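Local coordinates for protein luciferase-like enzymeAMP-CoA-ligase (Zophobas atratus, PDB 4W8O) that probably activates carboxylic acids as acyl-adenylates with ATP for ligation to CoA, as a luciferase-like member of the ANL superfamily from a nonluminescent mealworm, at residues S90-G94 with F169-K173; L104-Q110 with L130-S134; E253-I259 with R285-F291. All blocks are in the same frame, centred on the assembly; numbering follows the deposited sequence.

Interaction 1 (S90-G94 with F169-K173); sequences SSYLG and FKPSK
Tyr92 lays its ring beside Phe169 and Pro171. The two aromatic rings meet obliquely, with centroids 6.0 Å apart and planes at 50°; Tyr92 CD2 lies 3.7 Å from Phe169 CE2. Tyr92 CD1 is 4.2 Å from Pro171 CG. Tyr92 and Leu93 are both m at chi1, and Phe169 is t. Leu93 CD2 meets the edge of the Phe169 ring, 4.1 Å from CE1. Gly94, with positive phi (75°), ends the helix in a Schellman motif. The loop 169-173 is extended, with Pro171 CA 4.4 Å from Tyr92 CA. Ser172 N donates to Tyr92 O (2.8 Å). One water donates to both Tyr92 O and Ser172 O. A second joins Leu93 O to Ser172 OG. The loop thus bonds a carbonyl of the last turn of the helix, which the first water also reaches. Helix 85-92 ends here before strand 96-99. Phe169 and Leu93 reach helix 48-64, where Tyr92 OH bonds Ser55 OG; Phe25 of helix 20-30 meets Tyr92 edge-to-face and touches Pro171.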
loop_
_atom_site.group_PDB
_atom_site.type_symbol
_atom_site.label_atom_id
_atom_site.label_comp_id
_atom_site.label_asym_id
_atom_site.label_seq_id
_atom_site.Cartn_x
_atom_site.Cartn_y
_atom_site.Cartn_z
ATOM N N SER A 90 5.990 -14.924 -5.989
ATOM C CA SER A 90 7.034 -14.241 -6.751
ATOM C C SER A 90 8.055 -13.580 -5.824
ATOM O O SER A 90 9.263 -13.618 -6.082
ATOM C CB SER A 90 6.410 -13.192 -7.675
ATOM O OG SER A 90 5.645 -13.807 -8.694
ATOM N N SER A 91 7.562 -12.982 -4.741
ATOM C CA SER A 91 8.430 -12.391 -3.730
ATOM C C SER A 91 9.330 -13.420 -3.046
ATOM O O SER A 91 10.458 -13.097 -2.704
ATOM C CB SER A 91 7.606 -11.629 -2.694
ATOM O OG SER A 91 7.001 -10.500 -3.299
ATOM N N TYR A 92 8.845 -14.648 -2.855
ATOM C CA TYR A 92 9.686 -15.732 -2.304
ATOM C C TYR A 92 10.929 -15.956 -3.160
ATOM O O TYR A 92 11.993 -16.295 -2.644
ATOM C CB TYR A 92 8.942 -17.072 -2.213
ATOM C CG TYR A 92 7.787 -17.167 -1.235
ATOM C CD1 TYR A 92 7.655 -16.283 -0.163
ATOM C CD2 TYR A 92 6.850 -18.197 -1.352
ATOM C CE1 TYR A 92 6.605 -16.398 0.735
ATOM C CE2 TYR A 92 5.796 -18.323 -0.459
ATOM C CZ TYR A 92 5.672 -17.420 0.581
ATOM O OH TYR A 92 4.632 -17.531 1.475
ATOM N N LEU A 93 10.785 -15.772 -4.467
ATOM C CA LEU A 93 11.892 -15.951 -5.408
ATOM C C LEU A 93 12.734 -14.694 -5.595
ATOM O O LEU A 93 13.699 -14.700 -6.365
ATOM C CB LEU A 93 11.351 -16.417 -6.756
ATOM C CG LEU A 93 10.507 -17.687 -6.693
ATOM C CD1 LEU A 93 10.018 -18.050 -8.083
ATOM C CD2 LEU A 93 11.296 -18.842 -6.081
ATOM N N GLY A 94 12.385 -13.621 -4.885
ATOM C CA GLY A 94 13.098 -12.361 -4.993
ATOM C C GLY A 94 12.789 -11.576 -6.263
ATOM O O GLY A 94 13.470 -10.593 -6.559
ATOM N N PHE A 169 11.210 -26.195 0.585
ATOM C CA PHE A 169 11.290 -24.887 -0.060
ATOM C C PHE A 169 11.545 -23.774 0.944
ATOM O O PHE A 169 10.917 -23.713 2.003
ATOM C CB PHE A 169 10.034 -24.568 -0.861
ATOM C CG PHE A 169 10.050 -23.195 -1.473
ATOM C CD1 PHE A 169 10.744 -22.955 -2.651
ATOM C CD2 PHE A 169 9.388 -22.137 -0.862
ATOM C CE1 PHE A 169 10.770 -21.695 -3.212
ATOM C CE2 PHE A 169 9.409 -20.869 -1.422
ATOM C CZ PHE A 169 10.100 -20.649 -2.595
ATOM N N LYS A 170 12.493 -22.911 0.599
ATOM C CA LYS A 170 12.743 -21.690 1.344
ATOM C C LYS A 170 12.850 -20.540 0.340
ATOM O O LYS A 170 13.316 -20.736 -0.788
ATOM C CB LYS A 170 14.038 -21.796 2.158
ATOM C CG LYS A 170 13.999 -22.807 3.306
ATOM C CD LYS A 170 13.024 -22.388 4.403
ATOM C CE LYS A 170 13.174 -23.222 5.670
ATOM N NZ LYS A 170 12.228 -22.746 6.724
ATOM N N PRO A 171 12.404 -19.339 0.736
ATOM C CA PRO A 171 12.606 -18.188 -0.146
ATOM C C PRO A 171 14.074 -18.017 -0.533
ATOM O O PRO A 171 14.963 -18.276 0.276
ATOM C CB PRO A 171 12.130 -17.008 0.699
ATOM C CG PRO A 171 11.154 -17.596 1.655
ATOM C CD PRO A 171 11.643 -18.985 1.947
ATOM N N SER A 172 14.313 -17.585 -1.765
ATOM C CA SER A 172 15.665 -17.397 -2.274
ATOM C C SER A 172 16.394 -16.315 -1.501
ATOM O O SER A 172 15.807 -15.298 -1.142
ATOM C CB SER A 172 15.622 -16.993 -3.747
ATOM O OG SER A 172 14.891 -17.933 -4.509
ATOM N N LYS A 173 17.674 -16.545 -1.238
ATOM C CA LYS A 173 18.540 -15.495 -0.730
ATOM C C LYS A 173 18.725 -14.488 -1.851
ATOM O O LYS A 173 18.847 -14.874 -3.012
ATOM C CB LYS A 173 19.886 -16.077 -0.288
ATOM C CG LYS A 173 19.781 -16.941 0.962
ATOM C CD LYS A 173 19.388 -16.083 2.154
ATOM C CE LYS A 173 19.241 -16.890 3.425
ATOM N NZ LYS A 173 18.754 -15.984 4.506
HETATM O O HOH W 1 13.436 -14.023 -1.113
HETATM O O HOH W 2 15.083 -16.938 -7.102
#

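Interaction 2 (L104-Q110 with L130-S134); sequences LSVRNIQ and LIEKS
The segment 130-134 is one helical turn and a little more, packed against the first turns of the helix that starts at Val106. The short axes pass 8.9 Å apart and cross at -64°. Ser105 is the N-cap of the first helix: its OG accepts from Asn108 N at 3.1 Å. Leu130 (chi1 t, chi2 p) comes first. Its CD1 is 3.6 Å from Val106 CG2 and also 3.6 Å from Leu104 O. Its CD2 lies 4.3 Å from Ile109 CG1. Ile131 has its CA-to-CB bond directed away, yet its CD1 comes within 4.1 Å of Ile109 CG2. Ile131 also touches Ile121 and Val123 of strand 120-124 and Ile144 of strand 143-147. Lys133 offers its CB, 4.3 Å from Val106 CG2, while its end leads away. Ser134 makes the tightest fit, with its CA 4.8 Å from Gln110 CA. Its OG donates back to Leu130 O (2.8 Å), so the hydroxyl is satisfied within its own helix. That OG lies 3.4 Å from Ile109 CG2, and Ser134 O lies 3.2 Å from Gln110 CG. Apolar side-chain contacts hold the pair, and the backbones come close at Gln110 and Ser134. Helix 106-116, strand 120-124 and helix 128-138 follow in sequence, and parallel strands 96-99, 120-124 and 143-147 share one sheet, an alternation typical of the alpha/beta core of adenylate-forming enzymes.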
loop_
_atom_site.group_PDB
_atom_site.type_symbol
_atom_site.label_atom_id
_atom_site.label_comp_id
_atom_site.label_asym_id
_atom_site.label_seq_id
_atom_site.Cartn_x
_atom_site.Cartn_y
_atom_site.Cartn_z
ATOM N N LEU A 104 -7.669 1.288 -15.708
ATOM C CA LEU A 104 -6.907 2.150 -16.615
ATOM C C LEU A 104 -7.179 1.799 -18.078
ATOM O O LEU A 104 -7.456 0.646 -18.409
ATOM C CB LEU A 104 -5.417 2.043 -16.330
ATOM C CG LEU A 104 -4.951 2.703 -15.032
ATOM C CD1 LEU A 104 -3.594 2.147 -14.622
ATOM C CD2 LEU A 104 -4.892 4.220 -15.165
ATOM N N SER A 105 -7.078 2.803 -18.942
ATOM C CA SER A 105 -7.270 2.626 -20.373
ATOM C C SER A 105 -6.170 1.769 -20.971
ATOM O O SER A 105 -5.117 1.568 -20.359
ATOM C CB SER A 105 -7.262 3.981 -21.083
ATOM O OG SER A 105 -5.953 4.529 -21.105
ATOM N N VAL A 106 -6.421 1.300 -22.188
ATOM C CA VAL A 106 -5.437 0.549 -22.962
ATOM C C VAL A 106 -4.173 1.370 -23.149
ATOM O O VAL A 106 -3.075 0.849 -22.980
ATOM C CB VAL A 106 -5.974 0.138 -24.352
ATOM C CG1 VAL A 106 -4.857 -0.413 -25.227
ATOM C CG2 VAL A 106 -7.094 -0.886 -24.217
ATOM N N ARG A 107 -4.314 2.648 -23.505
ATOM C CA ARG A 107 -3.126 3.461 -23.730
ATOM C C ARG A 107 -2.298 3.635 -22.457
ATOM O O ARG A 107 -1.076 3.641 -22.515
ATOM C CB ARG A 107 -3.446 4.827 -24.322
ATOM C CG ARG A 107 -2.214 5.410 -25.001
ATOM C CD ARG A 107 -2.376 6.838 -25.477
ATOM N NE ARG A 107 -3.180 6.965 -26.694
ATOM C CZ ARG A 107 -4.491 7.204 -26.727
ATOM N NH1 ARG A 107 -5.194 7.340 -25.602
ATOM N NH2 ARG A 107 -5.108 7.300 -27.900
ATOM N N ASN A 108 -2.951 3.778 -21.316
ATOM C CA ASN A 108 -2.214 3.923 -20.066
ATOM C C ASN A 108 -1.513 2.622 -19.686
ATOM O O ASN A 108 -0.346 2.631 -19.294
ATOM C CB ASN A 108 -3.130 4.401 -18.941
ATOM C CG ASN A 108 -3.578 5.837 -19.129
ATOM O OD1 ASN A 108 -2.850 6.661 -19.668
ATOM N ND2 ASN A 108 -4.783 6.142 -18.676
ATOM N N ILE A 109 -2.211 1.501 -19.840
ATOM C CA ILE A 109 -1.631 0.200 -19.504
ATOM C C ILE A 109 -0.423 -0.074 -20.396
ATOM O O ILE A 109 0.625 -0.533 -19.915
ATOM C CB ILE A 109 -2.661 -0.942 -19.621
ATOM C CG1 ILE A 109 -3.784 -0.773 -18.584
ATOM C CG2 ILE A 109 -1.984 -2.288 -19.448
ATOM C CD1 ILE A 109 -3.431 -1.201 -17.171
ATOM N N GLN A 110 -0.565 0.224 -21.688
ATOM C CA GLN A 110 0.536 0.086 -22.644
ATOM C C GLN A 110 1.803 0.774 -22.177
ATOM O O GLN A 110 2.896 0.217 -22.268
ATOM C CB GLN A 110 0.173 0.696 -23.992
ATOM C CG GLN A 110 -0.630 -0.203 -24.888
ATOM C CD GLN A 110 -0.845 0.405 -26.257
ATOM O OE1 GLN A 110 -0.015 1.169 -26.749
ATOM N NE2 GLN A 110 -1.959 0.063 -26.884
ATOM N N LEU A 130 -8.205 -6.260 -22.075
ATOM C CA LEU A 130 -7.418 -5.058 -21.819
ATOM C C LEU A 130 -5.912 -5.346 -21.896
ATOM O O LEU A 130 -5.173 -4.661 -22.601
ATOM C CB LEU A 130 -7.784 -4.504 -20.440
ATOM C CG LEU A 130 -6.991 -3.309 -19.909
ATOM C CD1 LEU A 130 -7.221 -2.076 -20.777
ATOM C CD2 LEU A 130 -7.400 -3.052 -18.469
ATOM N N ILE A 131 -5.471 -6.374 -21.179
ATOM C CA ILE A 131 -4.064 -6.760 -21.173
ATOM C C ILE A 131 -3.597 -7.262 -22.550
ATOM O O ILE A 131 -2.536 -6.872 -23.018
ATOM C CB ILE A 131 -3.774 -7.839 -20.103
ATOM C CG1 ILE A 131 -4.005 -7.293 -18.690
ATOM C CG2 ILE A 131 -2.351 -8.349 -20.220
ATOM C CD1 ILE A 131 -3.269 -6.008 -18.385
ATOM N N GLU A 132 -4.381 -8.130 -23.182
ATOM C CA GLU A 132 -4.063 -8.623 -24.531
ATOM C C GLU A 132 -3.878 -7.463 -25.521
ATOM O O GLU A 132 -2.911 -7.426 -26.280
ATOM C CB GLU A 132 -5.160 -9.580 -25.032
ATOM C CG GLU A 132 -5.188 -10.950 -24.345
ATOM C CD GLU A 132 -6.350 -11.833 -24.802
ATOM O OE1 GLU A 132 -7.421 -11.308 -25.179
ATOM O OE2 GLU A 132 -6.200 -13.071 -24.793
ATOM N N LYS A 133 -4.808 -6.514 -25.504
ATOM C CA LYS A 133 -4.740 -5.358 -26.402
ATOM C C LYS A 133 -3.525 -4.488 -26.108
ATOM O O LYS A 133 -2.856 -4.008 -27.028
ATOM C CB LYS A 133 -6.006 -4.513 -26.293
ATOM C CG LYS A 133 -7.220 -5.151 -26.933
ATOM C CD LYS A 133 -8.475 -4.337 -26.670
ATOM C CE LYS A 133 -9.708 -5.021 -27.243
ATOM N NZ LYS A 133 -10.954 -4.340 -26.792
ATOM N N SER A 134 -3.242 -4.292 -24.827
ATOM C CA SER A 134 -2.133 -3.439 -24.419
ATOM C C SER A 134 -0.799 -4.041 -24.847
ATOM O O SER A 134 0.070 -3.331 -25.354
ATOM C CB SER A 134 -2.161 -3.205 -22.908
ATOM O OG SER A 134 -3.375 -2.573 -22.503
#

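Interaction 3 (E253-I259 with R285-F291); sequences EKTLQMI and RYDLSSF
Glu253, in the first turn of helix 252-262, takes several donors from the loop 285-291. With chi1 t and chi2 p its carboxylate comes near the loop. Its OE1 accepts from Tyr286 OH at 2.5 Å. Arg285 forms a salt bridge to the same group, with NH1 2.7 Å and NH2 2.8 Å from Glu253 OE1; both hydrogen bonds are weak in angle. A further weak bond runs from Arg285 NH1 to Glu253 OE2 at 3.5 Å. Arg285 NH1 also donates to Pro281 O. Tyr286 OH, besides donating to Glu253, accepts from Gln257 NE2 (3.1 Å). In register, Leu256 CA lies 6.8 Å from Tyr286 CA, and Ile259 CA 6.3 Å from Leu288 CA. The Tyr286 ring lies along the helix: Leu256 CB stands over its face, 4.1 Å from the centroid, a CH-pi contact. The loop leads into strand 293-297, which is parallel to strand 266-268 in the same sheet. Helix 252-262 precedes strand 266-268, so the contact packs a helix against the loop entering the next strand, within an alpha/beta layer of the AMP-binding fold. Farther along, Leu288 CD2 lies 3.9 Å from Ile259 CG2 and 4.2 Å from Leu256 CD2. Ile259 CD1 is 4.0 Å from Phe291 CD1. Asp287 OD1 accepts from Ser289 N (3.1 Å), an Asx turn, and from Ser289 OG (2.8 Å). Asp287 N donates to Glu260 OE1. A type I turn spans Leu288 to Phe291, closed by Phe291 N to Leu288 O at 3.1 Å. Ser290 OG is hydrogen-bonded to Leu264 O.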
loop_
_atom_site.group_PDB
_atom_site.type_symbol
_atom_site.label_atom_id
_atom_site.label_comp_id
_atom_site.label_asym_id
_atom_site.label_seq_id
_atom_site.Cartn_x
_atom_site.Cartn_y
_atom_site.Cartn_z
ATOM N N GLU A 253 -24.128 0.936 3.788
ATOM C CA GLU A 253 -24.841 -0.100 4.520
ATOM C C GLU A 253 -24.010 -1.375 4.660
ATOM O O GLU A 253 -23.855 -1.915 5.758
ATOM C CB GLU A 253 -26.137 -0.429 3.789
ATOM C CG GLU A 253 -27.152 -1.157 4.642
ATOM C CD GLU A 253 -28.054 -0.216 5.412
ATOM O OE1 GLU A 253 -28.456 -0.576 6.537
ATOM O OE2 GLU A 253 -28.374 0.878 4.892
ATOM N N LYS A 254 -23.481 -1.850 3.534
ATOM C CA LYS A 254 -22.718 -3.095 3.524
ATOM C C LYS A 254 -21.441 -2.966 4.352
ATOM O O LYS A 254 -21.018 -3.929 4.974
ATOM C CB LYS A 254 -22.402 -3.541 2.091
ATOM C CG LYS A 254 -23.649 -3.704 1.229
ATOM C CD LYS A 254 -23.629 -4.955 0.361
ATOM C CE LYS A 254 -25.034 -5.304 -0.122
ATOM N NZ LYS A 254 -25.119 -6.685 -0.676
ATOM N N THR A 255 -20.847 -1.778 4.372
ATOM C CA THR A 255 -19.649 -1.549 5.166
ATOM C C THR A 255 -19.972 -1.665 6.660
ATOM O O THR A 255 -19.232 -2.297 7.404
ATOM C CB THR A 255 -19.012 -0.178 4.870
ATOM O OG1 THR A 255 -18.631 -0.103 3.493
ATOM C CG2 THR A 255 -17.780 0.045 5.731
ATOM N N LEU A 256 -21.085 -1.075 7.093
ATOM C CA LEU A 256 -21.497 -1.195 8.494
ATOM C C LEU A 256 -21.819 -2.644 8.853
ATOM O O LEU A 256 -21.462 -3.112 9.933
ATOM C CB LEU A 256 -22.680 -0.278 8.810
ATOM C CG LEU A 256 -22.436 1.230 8.660
ATOM C CD1 LEU A 256 -23.619 2.009 9.219
ATOM C CD2 LEU A 256 -21.150 1.669 9.343
ATOM N N GLN A 257 -22.473 -3.356 7.939
ATOM C CA GLN A 257 -22.733 -4.788 8.125
ATOM C C GLN A 257 -21.436 -5.587 8.299
ATOM O O GLN A 257 -21.358 -6.471 9.161
ATOM C CB GLN A 257 -23.525 -5.354 6.947
ATOM C CG GLN A 257 -24.979 -4.912 6.913
ATOM C CD GLN A 257 -25.622 -5.085 5.546
ATOM O OE1 GLN A 257 -25.108 -5.792 4.677
ATOM N NE2 GLN A 257 -26.758 -4.438 5.353
ATOM N N MET A 258 -20.429 -5.285 7.482
ATOM C CA MET A 258 -19.143 -5.989 7.573
ATOM C C MET A 258 -18.438 -5.705 8.898
ATOM O O MET A 258 -17.863 -6.612 9.492
ATOM C CB MET A 258 -18.226 -5.645 6.390
ATOM C CG MET A 258 -18.609 -6.322 5.084
ATOM S SD MET A 258 -17.495 -5.918 3.715
ATOM C CE MET A 258 -18.558 -6.288 2.313
ATOM N N ILE A 259 -18.494 -4.458 9.363
ATOM C CA ILE A 259 -17.932 -4.097 10.675
ATOM C C ILE A 259 -18.571 -4.928 11.783
ATOM O O ILE A 259 -17.879 -5.429 12.678
ATOM C CB ILE A 259 -18.095 -2.594 10.992
ATOM C CG1 ILE A 259 -17.181 -1.770 10.082
ATOM C CG2 ILE A 259 -17.761 -2.307 12.452
ATOM C CD1 ILE A 259 -17.507 -0.295 10.051
ATOM N N ARG A 285 -28.805 0.504 14.774
ATOM C CA ARG A 285 -29.223 -0.879 14.529
ATOM C C ARG A 285 -28.054 -1.813 14.163
ATOM O O ARG A 285 -28.235 -3.027 14.095
ATOM C CB ARG A 285 -30.343 -0.938 13.474
ATOM C CG ARG A 285 -29.923 -0.618 12.047
ATOM C CD ARG A 285 -31.092 -0.105 11.208
ATOM N NE ARG A 285 -30.638 0.759 10.115
ATOM C CZ ARG A 285 -30.278 0.348 8.896
ATOM N NH1 ARG A 285 -29.884 1.245 7.995
ATOM N NH2 ARG A 285 -30.296 -0.940 8.559
ATOM N N TYR A 286 -26.869 -1.246 13.928
ATOM C CA TYR A 286 -25.642 -2.030 13.770
ATOM C C TYR A 286 -24.795 -1.979 15.033
ATOM O O TYR A 286 -24.647 -0.928 15.647
ATOM C CB TYR A 286 -24.828 -1.518 12.580
ATOM C CG TYR A 286 -25.518 -1.778 11.275
ATOM C CD1 TYR A 286 -25.608 -3.067 10.774
ATOM C CD2 TYR A 286 -26.111 -0.748 10.558
ATOM C CE1 TYR A 286 -26.258 -3.329 9.588
ATOM C CE2 TYR A 286 -26.767 -0.998 9.365
ATOM C CZ TYR A 286 -26.837 -2.294 8.887
ATOM O OH TYR A 286 -27.475 -2.567 7.703
ATOM N N ASP A 287 -24.258 -3.130 15.416
ATOM C CA ASP A 287 -23.298 -3.216 16.506
ATOM C C ASP A 287 -21.924 -2.881 15.945
ATOM O O ASP A 287 -21.297 -3.701 15.273
ATOM C CB ASP A 287 -23.315 -4.619 17.119
ATOM C CG ASP A 287 -22.293 -4.796 18.231
ATOM O OD1 ASP A 287 -21.622 -3.825 18.630
ATOM O OD2 ASP A 287 -22.157 -5.937 18.711
ATOM N N LEU A 288 -21.469 -1.665 16.225
ATOM C CA LEU A 288 -20.196 -1.168 15.729
ATOM C C LEU A 288 -19.155 -1.059 16.836
ATOM O O LEU A 288 -18.143 -0.385 16.659
ATOM C CB LEU A 288 -20.399 0.213 15.102
ATOM C CG LEU A 288 -21.513 0.323 14.057
ATOM C CD1 LEU A 288 -21.648 1.769 13.610
ATOM C CD2 LEU A 288 -21.252 -0.606 12.875
ATOM N N SER A 289 -19.382 -1.728 17.965
ATOM C CA SER A 289 -18.537 -1.535 19.154
ATOM C C SER A 289 -17.107 -2.068 19.002
ATOM O O SER A 289 -16.235 -1.678 19.769
ATOM C CB SER A 289 -19.192 -2.144 20.405
ATOM O OG SER A 289 -19.389 -3.537 20.255
ATOM N N SER A 290 -16.870 -2.944 18.026
ATOM C CA SER A 290 -15.526 -3.462 17.754
ATOM C C SER A 290 -14.617 -2.443 17.061
ATOM O O SER A 290 -13.396 -2.596 17.062
ATOM C CB SER A 290 -15.616 -4.713 16.873
ATOM O OG SER A 290 -16.024 -4.382 15.547
ATOM N N PHE A 291 -15.211 -1.422 16.451
ATOM C CA PHE A 291 -14.472 -0.519 15.566
ATOM C C PHE A 291 -13.653 0.496 16.355
ATOM O O PHE A 291 -14.185 1.172 17.227
ATOM C CB PHE A 291 -15.447 0.199 14.637
ATOM C CG PHE A 291 -14.786 0.881 13.475
ATOM C CD1 PHE A 291 -14.272 0.135 12.418
ATOM C CD2 PHE A 291 -14.691 2.263 13.426
ATOM C CE1 PHE A 291 -13.672 0.758 11.340
ATOM C CE2 PHE A 291 -14.089 2.892 12.350
ATOM C CZ PHE A 291 -13.574 2.137 11.307
#

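How the interactions relate
From the N terminus, helix 85-92 opens interaction 1, which closes only when the loop at 169-173 returns to the helix end. Interaction 2 lies nested inside that long loop. It closes a shorter excursion from helix 106-116 through strand 120-124 to helix 128-138. Both belong to the layers around the eight-stranded sheet, but their nearest atoms are about 15 Å apart. Interaction 3 follows in series, after interaction 1 has closed. It joins helix 252-262 to the approach to strand 293-297, beside the nine-stranded sheet. Its centre is 39 Å from that of interaction 1 and 38 Å from that of interaction 2.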